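Local coordinates for ThiJ/PfpI family protein (Pseudomonas syringae pv. tomato, PDB 3EWN) that is of unknown function but belongs to the DJ-1/PfpI family, with the fold of class I glutamine amidotransferases, at residues A117-S122 / V163-N168. Numbering follows the deposited sequence.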
ATOM      1  N   ALA A 117      -6.610  24.633   1.917  1.00 10.68           N
ATOM      2  CA  ALA A 117      -5.482  23.713   1.791  1.00  9.31           C
ATOM      3  C   ALA A 117      -4.487  24.161   0.726  1.00  9.80           C
ATOM      4  O   ALA A 117      -4.879  24.623  -0.344  1.00 11.00           O
ATOM      5  CB  ALA A 117      -5.993  22.302   1.472  1.00  9.34           C
ATOM      6  N   LYS A 118      -3.198  24.022   1.020  1.00  9.87           N
ATOM      7  CA  LYS A 118      -2.160  24.412   0.067  1.00 10.46           C
ATOM      8  C   LYS A 118      -2.233  23.495  -1.152  1.00 10.45           C
ATOM      9  O   LYS A 118      -2.061  23.934  -2.293  1.00 11.33           O
ATOM     10  CB  LYS A 118      -0.779  24.316   0.723  1.00 13.65           C
ATOM     11  CG  LYS A 118       0.339  24.930  -0.106  1.00 17.81           C
ATOM     12  CD  LYS A 118       1.676  24.895   0.629  1.00 21.41           C
ATOM     13  CE  LYS A 118       2.784  25.512  -0.222  1.00 23.40           C
ATOM     14  NZ  LYS A 118       4.116  25.479   0.448  1.00 26.33           N
ATOM     15  N   TYR A 119      -2.495  22.217  -0.902  1.00  9.66           N
ATOM     16  CA  TYR A 119      -2.615  21.230  -1.968  1.00  9.23           C
ATOM     17  C   TYR A 119      -3.890  20.426  -1.771  1.00  7.79           C
ATOM     18  O   TYR A 119      -4.206  20.020  -0.655  1.00  9.69           O
ATOM     19  CB  TYR A 119      -1.425  20.272  -1.956  1.00  8.43           C
ATOM     20  CG  TYR A 119      -0.089  20.923  -2.230  1.00  8.01           C
ATOM     21  CD1 TYR A 119       0.317  21.214  -3.534  1.00  9.31           C
ATOM     22  CD2 TYR A 119       0.773  21.244  -1.183  1.00  8.31           C
ATOM     23  CE1 TYR A 119       1.553  21.808  -3.785  1.00  9.72           C
ATOM     24  CE2 TYR A 119       2.010  21.836  -1.423  1.00  8.70           C
ATOM     25  CZ  TYR A 119       2.391  22.114  -2.724  1.00  9.02           C
ATOM     26  OH  TYR A 119       3.613  22.696  -2.961  1.00 12.46           O
ATOM     27  N   ILE A 120      -4.618  20.213  -2.865  1.00  6.96           N
ATOM     28  CA  ILE A 120      -5.853  19.437  -2.863  1.00  7.55           C
ATOM     29  C   ILE A 120      -5.507  18.217  -3.706  1.00  8.01           C
ATOM     30  O   ILE A 120      -5.196  18.336  -4.892  1.00  7.67           O
ATOM     31  CB  ILE A 120      -7.001  20.242  -3.499  1.00  7.56           C
ATOM     32  CG1 ILE A 120      -7.323  21.443  -2.602  1.00  8.98           C
ATOM     33  CG2 ILE A 120      -8.223  19.355  -3.706  1.00  7.51           C
ATOM     34  CD1 ILE A 120      -8.381  22.372  -3.161  1.00 10.74           C
ATOM     35  N   THR A 121      -5.560  17.043  -3.093  1.00  7.98           N
ATOM     36  CA  THR A 121      -5.156  15.832  -3.790  1.00  7.32           C
ATOM     37  C   THR A 121      -6.076  14.639  -3.598  1.00  6.66           C
ATOM     38  O   THR A 121      -6.925  14.621  -2.711  1.00  6.90           O
ATOM     39  CB  THR A 121      -3.756  15.411  -3.323  1.00  7.87           C
ATOM     40  OG1 THR A 121      -3.827  14.993  -1.954  1.00  6.70           O
ATOM     41  CG2 THR A 121      -2.778  16.583  -3.424  1.00  8.52           C
ATOM     42  N   SER A 122      -5.875  13.631  -4.436  1.00  6.92           N
ATOM     43  CA  SER A 122      -6.653  12.404  -4.363  1.00  5.92           C
ATOM     44  C   SER A 122      -5.986  11.359  -5.233  1.00  7.50           C
ATOM     45  O   SER A 122      -5.118  11.669  -6.052  1.00  7.10           O
ATOM     46  CB  SER A 122      -8.089  12.629  -4.857  1.00  5.93           C
ATOM     47  OG  SER A 122      -8.133  12.851  -6.261  1.00  6.50           O
ATOM     48  N   VAL A 163      -0.477  10.670 -13.203  1.00  7.82           N
ATOM     49  CA  VAL A 163      -0.434  11.731 -12.205  1.00  8.66           C
ATOM     50  C   VAL A 163      -0.685  13.039 -12.939  1.00  8.81           C
ATOM     51  O   VAL A 163      -0.011  13.342 -13.919  1.00 10.43           O
ATOM     52  CB  VAL A 163       0.939  11.812 -11.499  1.00  8.63           C
ATOM     53  CG1 VAL A 163       0.946  12.974 -10.515  1.00 10.58           C
ATOM     54  CG2 VAL A 163       1.232  10.503 -10.777  1.00 10.42           C
ATOM     55  N   VAL A 164      -1.659  13.807 -12.465  1.00  8.41           N
ATOM     56  CA  VAL A 164      -2.001  15.073 -13.101  1.00  8.26           C
ATOM     57  C   VAL A 164      -1.926  16.236 -12.127  1.00  8.69           C
ATOM     58  O   VAL A 164      -2.479  16.172 -11.028  1.00  7.87           O
ATOM     59  CB  VAL A 164      -3.442  15.033 -13.679  1.00  7.40           C
ATOM     60  CG1 VAL A 164      -3.809  16.392 -14.272  1.00  9.52           C
ATOM     61  CG2 VAL A 164      -3.553  13.946 -14.730  1.00  8.81           C
ATOM     62  N   ARG A 165      -1.220  17.293 -12.521  1.00  6.72           N
ATOM     63  CA  ARG A 165      -1.139  18.473 -11.682  1.00  8.52           C
ATOM     64  C   ARG A 165      -1.658  19.689 -12.431  1.00  7.84           C
ATOM     65  O   ARG A 165      -1.294  19.930 -13.574  1.00  9.48           O
ATOM     66  CB  ARG A 165       0.291  18.755 -11.215  1.00  9.18           C
ATOM     67  CG  ARG A 165       0.340  20.025 -10.370  1.00 14.75           C
ATOM     68  CD  ARG A 165       1.709  20.350  -9.800  1.00 16.75           C
ATOM     69  NE  ARG A 165       1.627  21.560  -8.984  1.00 20.73           N
ATOM     70  CZ  ARG A 165       2.651  22.105  -8.335  1.00 22.17           C
ATOM     71  NH1 ARG A 165       3.852  21.550  -8.401  1.00 23.80           N
ATOM     72  NH2 ARG A 165       2.467  23.204  -7.614  1.00 23.73           N
ATOM     73  N   ASP A 166      -2.533  20.438 -11.780  1.00  8.03           N
ATOM     74  CA  ASP A 166      -3.088  21.653 -12.358  1.00  8.46           C
ATOM     75  C   ASP A 166      -3.119  22.626 -11.190  1.00  8.49           C
ATOM     76  O   ASP A 166      -3.976  22.523 -10.310  1.00  9.21           O
ATOM     77  CB  ASP A 166      -4.499  21.402 -12.883  1.00  8.37           C
ATOM     78  CG  ASP A 166      -5.122  22.641 -13.504  1.00  8.95           C
ATOM     79  OD1 ASP A 166      -4.501  23.725 -13.448  1.00  9.08           O
ATOM     80  OD2 ASP A 166      -6.241  22.528 -14.041  1.00  9.29           O
ATOM     81  N   ARG A 167      -2.183  23.567 -11.185  1.00  8.20           N
ATOM     82  CA  ARG A 167      -2.088  24.526 -10.102  1.00  8.26           C
ATOM     83  C   ARG A 167      -1.880  23.742  -8.803  1.00 10.07           C
ATOM     84  O   ARG A 167      -0.942  22.949  -8.710  1.00 10.27           O
ATOM     85  CB  ARG A 167      -3.348  25.397 -10.065  1.00  9.21           C
ATOM     86  CG  ARG A 167      -3.342  26.476 -11.159  1.00  8.89           C
ATOM     87  CD  ARG A 167      -4.742  26.987 -11.462  1.00  9.70           C
ATOM     88  NE  ARG A 167      -5.503  26.018 -12.244  1.00  7.79           N
ATOM     89  CZ  ARG A 167      -6.804  26.111 -12.485  1.00  7.03           C
ATOM     90  NH1 ARG A 167      -7.410  25.179 -13.210  1.00  8.55           N
ATOM     91  NH2 ARG A 167      -7.501  27.131 -11.992  1.00  8.65           N
ATOM     92  N   ASN A 168      -2.737  23.934  -7.807  1.00  8.81           N
ATOM     93  CA  ASN A 168      -2.546  23.211  -6.557  1.00  8.72           C
ATOM     94  C   ASN A 168      -3.402  21.950  -6.433  1.00  9.01           C
ATOM     95  O   ASN A 168      -3.616  21.444  -5.334  1.00 10.46           O
ATOM     96  CB  ASN A 168      -2.779  24.146  -5.369  1.00  9.33           C
ATOM     97  CG  ASN A 168      -4.240  24.419  -5.123  1.00 11.09           C
ATOM     98  OD1 ASN A 168      -5.029  24.545  -6.060  1.00 12.74           O
ATOM     99  ND2 ASN A 168      -4.609  24.525  -3.851  1.00  9.69           N
TER
HETATM  100  O   HOH W   1      -6.942  25.510  -1.711  1.00 23.72           O
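At the edge of the Tyr119 ring, near its plane, lies NH2 of Arg165, 4.2 Å from CE1; ring and guanidinium planes stand 69° apart, so the two groups do not stack. The guanidinium has its own edge contact: NE donates in plane to the backbone O of Arg167 (2.9 Å), which, with the Glu188 salt bridge at NH1, helps to hold its orientation. Glu188 of helix 177-189 joins both groups, since it is also hydrogen-bonded to Tyr119 OH. Asn168 contributes the largest share of the buried surface, through its side-chain amide and its backbone O. Its ND2 donates to Lys118 O at 3.0 Å. That oxygen lies within the amide plane, yet the donor stands above the carbonyl plane, 64° out of it. A water accepts a weak bond from the same ND2 and donates to Ala117 O. Asn168 O, meanwhile, takes the nearly straight N-H of Ile120 (2.9 Å, 176°) and a CA-H...O contact from Tyr119 (3.5 Å). Ile120 also bonds through its backbone to Ile170, so Asn168 meets strand 119-123 where strand 169-172 begins to pair with it in the mixed sheet. One asparagine thus ties the turn of the hairpin 163-166/169-172 to the start of strand 119-123 by a backbone and a side-chain hydrogen bond, while the shared carboxylate of Glu188 probably offsets the positive charge of Arg165.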